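Local coordinates for glycoside hydrolase family protein (Novosphingobium sp. PP1Y, PDB 6Q2F) that probably hydrolyses terminal alpha-L-rhamnose residues from rhamnosides, at residues I677-P690 / S693-E705. Numbering follows the deposited sequence.
Sequences IHTSVHVPVDDKKP and SLAIFGQYFNRQE
Q704 and R703 meet V683, D686 and P690, and they illustrate how two largely irregular segments can be joined by main-chain bonds at one end and by side chains gripping backbone carbonyls at the other. Q704 can be followed outward: its CB lies 3.1 Å from P690 O, and its CG packs 3.5 Å from V683 CG1. CD stays beside that same methyl, and a bend at chi2 (-69°) parts the amide's two ends, OE1 lying near K689 CG. Q704 NE2 donates to D686 O at 3.0 Å, with the oxygen in the amide plane but the donor above the carbonyl plane; K689 NZ arrives at this oxygen from the opposite face.

R703 meets V683 and D686 with the outer part of its side chain, V683 CG1 sitting over one face of the guanidinium, towards its rim. R703 NH2 donates to V683 O at 2.8 Å, a bent bond made from above the carbonyl plane. R703 NH1 forms a salt bridge with D686 OD1 at 2.7 Å, the carboxylate standing nearly perpendicular to the guanidinium (86°). A leucine in place of R703 would probably leave V683 O without this donor and D686 and D74 without their arginine, K73 remaining for D686.

Further along, N702 closes an Asx turn with OD1 while its ND2 bonds V681 O. S680 OG donates to F701 O at 2.6 Å. At the other end Q699 N bonds H678 O and F701 N bonds T679 O; the H678 side chain is about 7 Å from the bound sodium ion.

Strand 674-677, which leads into 677-690, lies between 56-62 and 642-649 in the eight-stranded parallel (beta/alpha)8-type barrel. Strand 697-698 adds antiparallel to 642-649, and helix 68-81 supplies K73 and D74 to the D686–R703 pair.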
loop_
_atom_site.group_PDB
_atom_site.type_symbol
_atom_site.label_atom_id
_atom_site.label_comp_id
_atom_site.label_asym_id
_atom_site.label_seq_id
_atom_site.Cartn_x
_atom_site.Cartn_y
_atom_site.Cartn_z
ATOM N N ILE A 677 -9.429 -6.853 -8.867
ATOM C CA ILE A 677 -10.499 -5.947 -8.565
ATOM C C ILE A 677 -11.158 -6.113 -7.235
ATOM O O ILE A 677 -11.609 -7.144 -6.910
ATOM C CB ILE A 677 -11.551 -5.939 -9.677
ATOM C CG1 ILE A 677 -10.901 -5.611 -10.996
ATOM C CG2 ILE A 677 -12.648 -4.952 -9.371
ATOM C CD1 ILE A 677 -11.580 -6.206 -12.184
ATOM N N HIS A 678 -11.192 -5.038 -6.499
ATOM C CA HIS A 678 -11.843 -4.967 -5.236
ATOM C C HIS A 678 -13.211 -4.361 -5.472
ATOM O O HIS A 678 -13.258 -3.194 -5.702
ATOM C CB HIS A 678 -11.062 -4.022 -4.364
ATOM C CG HIS A 678 -11.573 -3.909 -2.976
ATOM N ND1 HIS A 678 -12.734 -3.257 -2.665
ATOM C CD2 HIS A 678 -11.077 -4.364 -1.814
ATOM C CE1 HIS A 678 -12.944 -3.334 -1.375
ATOM N NE2 HIS A 678 -11.950 -3.997 -0.834
ATOM N N THR A 679 -14.315 -5.094 -5.394
ATOM C CA THR A 679 -14.426 -6.515 -5.181
ATOM C C THR A 679 -15.626 -7.092 -5.907
ATOM O O THR A 679 -16.414 -6.413 -6.474
ATOM C CB THR A 679 -14.782 -6.946 -3.751
ATOM O OG1 THR A 679 -15.305 -5.881 -2.992
ATOM C CG2 THR A 679 -13.740 -7.605 -3.122
ATOM N N SER A 680 -15.719 -8.393 -5.837
ATOM C CA SER A 680 -16.759 -9.153 -6.371
ATOM C C SER A 680 -17.302 -9.965 -5.210
ATOM O O SER A 680 -16.947 -11.085 -5.024
ATOM C CB SER A 680 -16.233 -10.044 -7.463
ATOM O OG SER A 680 -17.249 -10.604 -8.191
ATOM N N VAL A 681 -18.161 -9.360 -4.420
ATOM C CA VAL A 681 -18.799 -10.047 -3.310
ATOM C C VAL A 681 -19.582 -11.250 -3.831
ATOM O O VAL A 681 -20.214 -11.200 -4.893
ATOM C CB VAL A 681 -19.691 -9.045 -2.554
ATOM C CG1 VAL A 681 -20.784 -9.756 -1.789
ATOM C CG2 VAL A 681 -18.851 -8.208 -1.600
ATOM N N HIS A 682 -19.525 -12.347 -3.086
ATOM C CA HIS A 682 -20.250 -13.558 -3.454
ATOM C C HIS A 682 -21.755 -13.337 -3.376
ATOM O O HIS A 682 -22.260 -12.806 -2.378
ATOM C CB HIS A 682 -19.848 -14.704 -2.523
ATOM C CG HIS A 682 -20.819 -15.841 -2.503
ATOM N ND1 HIS A 682 -21.202 -16.511 -3.644
ATOM C CD2 HIS A 682 -21.461 -16.446 -1.474
ATOM C CE1 HIS A 682 -22.048 -17.473 -3.323
ATOM N NE2 HIS A 682 -22.215 -17.458 -2.012
ATOM N N VAL A 683 -22.462 -13.761 -4.424
ATOM C CA VAL A 683 -23.912 -13.614 -4.525
ATOM C C VAL A 683 -24.566 -14.944 -4.170
ATOM O O VAL A 683 -24.549 -15.880 -4.980
ATOM C CB VAL A 683 -24.324 -13.152 -5.930
ATOM C CG1 VAL A 683 -25.854 -13.104 -6.058
ATOM C CG2 VAL A 683 -23.693 -11.812 -6.236
ATOM N N PRO A 684 -25.109 -15.092 -2.963
ATOM C CA PRO A 684 -25.642 -16.406 -2.558
ATOM C C PRO A 684 -27.037 -16.705 -3.075
ATOM O O PRO A 684 -27.379 -17.887 -3.194
ATOM C CB PRO A 684 -25.646 -16.321 -1.031
ATOM C CG PRO A 684 -25.982 -14.880 -0.804
ATOM C CD PRO A 684 -25.098 -14.152 -1.835
ATOM N N VAL A 685 -27.847 -15.689 -3.369
ATOM C CA VAL A 685 -29.217 -15.868 -3.841
ATOM C C VAL A 685 -29.467 -14.845 -4.942
ATOM O O VAL A 685 -28.891 -13.754 -4.940
ATOM C CB VAL A 685 -30.260 -15.724 -2.697
ATOM C CG1 VAL A 685 -30.019 -16.761 -1.604
ATOM C CG2 VAL A 685 -30.197 -14.344 -2.086
ATOM N N ASP A 686 -30.329 -15.198 -5.893
ATOM C CA ASP A 686 -30.511 -14.340 -7.061
ATOM C C ASP A 686 -31.523 -13.214 -6.850
ATOM O O ASP A 686 -31.407 -12.183 -7.522
ATOM C CB ASP A 686 -30.929 -15.176 -8.282
ATOM C CG ASP A 686 -29.897 -16.249 -8.648
ATOM O OD1 ASP A 686 -28.746 -16.158 -8.184
ATOM O OD2 ASP A 686 -30.236 -17.178 -9.409
ATOM N N ASP A 687 -32.465 -13.359 -5.908
ATOM C CA ASP A 687 -33.644 -12.486 -5.863
ATOM C C ASP A 687 -33.304 -11.068 -5.421
ATOM O O ASP A 687 -33.919 -10.108 -5.893
ATOM C CB ASP A 687 -34.716 -13.069 -4.937
ATOM C CG ASP A 687 -34.151 -13.525 -3.574
ATOM O OD1 ASP A 687 -33.046 -13.099 -3.187
ATOM O OD2 ASP A 687 -34.828 -14.311 -2.880
ATOM N N LYS A 688 -32.343 -10.906 -4.517
ATOM C CA LYS A 688 -32.041 -9.588 -3.966
ATOM C C LYS A 688 -31.061 -8.867 -4.890
ATOM O O LYS A 688 -29.891 -9.251 -4.994
ATOM C CB LYS A 688 -31.509 -9.721 -2.543
ATOM C CG LYS A 688 -32.679 -9.896 -1.536
ATOM C CD LYS A 688 -32.215 -10.108 -0.123
ATOM C CE LYS A 688 -33.427 -10.185 0.831
ATOM N NZ LYS A 688 -34.279 -11.377 0.562
ATOM N N LYS A 689 -31.548 -7.833 -5.576
ATOM C CA LYS A 689 -30.699 -7.065 -6.498
ATOM C C LYS A 689 -30.659 -5.605 -6.057
ATOM O O LYS A 689 -31.686 -5.061 -5.677
ATOM C CB LYS A 689 -31.216 -7.172 -7.937
ATOM C CG LYS A 689 -31.357 -8.591 -8.465
ATOM C CD LYS A 689 -32.322 -8.630 -9.650
ATOM C CE LYS A 689 -32.848 -10.050 -9.889
ATOM N NZ LYS A 689 -31.734 -10.959 -10.308
ATOM N N PRO A 690 -29.474 -4.973 -6.096
ATOM C CA PRO A 690 -28.197 -5.579 -6.464
ATOM C C PRO A 690 -27.626 -6.471 -5.367
ATOM O O PRO A 690 -26.678 -7.198 -5.629
ATOM C CB PRO A 690 -27.289 -4.370 -6.701
ATOM C CG PRO A 690 -27.860 -3.316 -5.823
ATOM C CD PRO A 690 -29.348 -3.525 -5.877
ATOM N N SER A 693 -23.082 -6.228 -0.409
ATOM C CA SER A 693 -21.927 -5.402 -0.714
ATOM C C SER A 693 -20.979 -5.563 0.464
ATOM O O SER A 693 -21.420 -5.895 1.565
ATOM C CB SER A 693 -22.335 -3.938 -0.876
ATOM O OG SER A 693 -22.927 -3.440 0.312
ATOM N N LEU A 694 -19.707 -5.270 0.281
ATOM C CA LEU A 694 -18.750 -5.363 1.364
ATOM C C LEU A 694 -18.833 -4.086 2.149
ATOM O O LEU A 694 -18.079 -3.198 1.953
ATOM C CB LEU A 694 -17.344 -5.537 0.812
ATOM C CG LEU A 694 -16.184 -5.345 1.776
ATOM C CD1 LEU A 694 -16.178 -6.378 2.864
ATOM C CD2 LEU A 694 -14.841 -5.297 1.097
ATOM N N ALA A 695 -19.800 -4.015 3.030
ATOM C CA ALA A 695 -20.042 -2.842 3.830
ATOM C C ALA A 695 -20.248 -1.603 2.955
ATOM O O ALA A 695 -21.001 -1.636 2.058
ATOM C CB ALA A 695 -18.968 -2.651 4.869
ATOM N N ILE A 696 -19.536 -0.541 3.219
ATOM C CA ILE A 696 -19.682 0.685 2.485
ATOM C C ILE A 696 -18.738 0.748 1.325
ATOM O O ILE A 696 -18.495 1.793 0.794
ATOM C CB ILE A 696 -19.308 1.864 3.370
ATOM C CG1 ILE A 696 -17.896 1.711 3.873
ATOM C CG2 ILE A 696 -20.235 1.990 4.550
ATOM C CD1 ILE A 696 -17.379 2.957 4.532
ATOM N N PHE A 697 -18.136 -0.354 0.954
ATOM C CA PHE A 697 -17.164 -0.288 -0.105
ATOM C C PHE A 697 -17.539 -0.897 -1.411
ATOM O O PHE A 697 -18.229 -1.860 -1.473
ATOM C CB PHE A 697 -15.867 -0.957 0.331
ATOM C CG PHE A 697 -15.274 -0.405 1.563
ATOM C CD1 PHE A 697 -14.530 0.712 1.526
ATOM C CD2 PHE A 697 -15.434 -1.037 2.746
ATOM C CE1 PHE A 697 -13.981 1.226 2.661
ATOM C CE2 PHE A 697 -14.880 -0.549 3.884
ATOM C CZ PHE A 697 -14.150 0.595 3.841
ATOM N N GLY A 698 -17.020 -0.303 -2.458
ATOM C CA GLY A 698 -17.172 -0.803 -3.795
ATOM C C GLY A 698 -15.769 -1.287 -4.121
ATOM O O GLY A 698 -14.958 -1.225 -3.267
ATOM N N GLN A 699 -15.465 -1.750 -5.321
ATOM C CA GLN A 699 -16.376 -1.904 -6.422
ATOM C C GLN A 699 -17.415 -2.937 -6.120
ATOM O O GLN A 699 -17.266 -3.730 -5.250
ATOM C CB GLN A 699 -15.645 -2.341 -7.681
ATOM C CG GLN A 699 -14.712 -1.325 -8.243
ATOM C CD GLN A 699 -15.412 -0.079 -8.680
ATOM O OE1 GLN A 699 -16.280 -0.130 -9.485
ATOM N NE2 GLN A 699 -15.033 1.026 -8.142
ATOM N N TYR A 700 -18.466 -2.910 -6.902
ATOM C CA TYR A 700 -19.623 -3.787 -6.736
ATOM C C TYR A 700 -19.690 -4.790 -7.889
ATOM O O TYR A 700 -20.757 -5.082 -8.435
ATOM C CB TYR A 700 -20.907 -2.954 -6.646
ATOM C CG TYR A 700 -20.850 -1.926 -5.534
ATOM C CD1 TYR A 700 -20.288 -0.672 -5.742
ATOM C CD2 TYR A 700 -21.332 -2.218 -4.264
ATOM C CE1 TYR A 700 -20.220 0.257 -4.730
ATOM C CE2 TYR A 700 -21.252 -1.298 -3.242
ATOM C CZ TYR A 700 -20.698 -0.061 -3.476
ATOM O OH TYR A 700 -20.628 0.855 -2.462
ATOM N N PHE A 701 -18.532 -5.338 -8.256
ATOM C CA PHE A 701 -18.332 -5.983 -9.557
ATOM C C PHE A 701 -18.632 -7.479 -9.454
ATOM O O PHE A 701 -17.736 -8.317 -9.404
ATOM C CB PHE A 701 -16.903 -5.718 -10.022
ATOM C CG PHE A 701 -16.610 -6.193 -11.405
ATOM C CD1 PHE A 701 -17.392 -5.778 -12.472
ATOM C CD2 PHE A 701 -15.528 -7.020 -11.645
ATOM C CE1 PHE A 701 -17.099 -6.198 -13.767
ATOM C CE2 PHE A 701 -15.238 -7.449 -12.926
ATOM C CZ PHE A 701 -16.021 -7.034 -13.988
ATOM N N ASN A 702 -19.927 -7.817 -9.419
ATOM C CA ASN A 702 -20.353 -9.215 -9.402
ATOM C C ASN A 702 -21.534 -9.381 -10.356
ATOM O O ASN A 702 -21.915 -8.453 -11.077
ATOM C CB ASN A 702 -20.685 -9.709 -7.983
ATOM C CG ASN A 702 -21.866 -8.962 -7.338
ATOM O OD1 ASN A 702 -22.737 -8.405 -8.015
ATOM N ND2 ASN A 702 -21.884 -8.954 -6.011
ATOM N N ARG A 703 -22.107 -10.587 -10.380
ATOM C CA ARG A 703 -23.110 -10.921 -11.386
ATOM C C ARG A 703 -24.419 -10.173 -11.200
ATOM O O ARG A 703 -25.259 -10.188 -12.115
ATOM C CB ARG A 703 -23.382 -12.418 -11.376
ATOM C CG ARG A 703 -23.892 -12.994 -10.043
ATOM C CD ARG A 703 -24.061 -14.469 -10.236
ATOM N NE ARG A 703 -24.347 -15.176 -8.993
ATOM C CZ ARG A 703 -25.576 -15.497 -8.625
ATOM N NH1 ARG A 703 -26.591 -15.151 -9.414
ATOM N NH2 ARG A 703 -25.786 -16.134 -7.480
ATOM N N GLN A 704 -24.621 -9.541 -10.048
ATOM C CA GLN A 704 -25.779 -8.694 -9.813
ATOM C C GLN A 704 -25.575 -7.259 -10.293
ATOM O O GLN A 704 -26.544 -6.496 -10.333
ATOM C CB GLN A 704 -26.123 -8.683 -8.311
ATOM C CG GLN A 704 -26.463 -10.051 -7.705
ATOM C CD GLN A 704 -27.785 -10.621 -8.194
ATOM O OE1 GLN A 704 -28.048 -10.702 -9.386
ATOM N NE2 GLN A 704 -28.620 -11.030 -7.257
ATOM N N GLU A 705 -24.339 -6.851 -10.628
ATOM C CA GLU A 705 -24.145 -5.517 -11.192
ATOM C C GLU A 705 -25.071 -5.323 -12.391
ATOM O O GLU A 705 -25.341 -6.264 -13.140
ATOM C CB GLU A 705 -22.671 -5.316 -11.584
ATOM C CG GLU A 705 -22.284 -3.926 -12.147
ATOM C CD GLU A 705 -22.624 -2.758 -11.222
ATOM O OE1 GLU A 705 -23.811 -2.372 -11.150
ATOM O OE2 GLU A 705 -21.709 -2.201 -10.582
HETATM O O HOH W 1 -24.357 -8.354 -4.621
#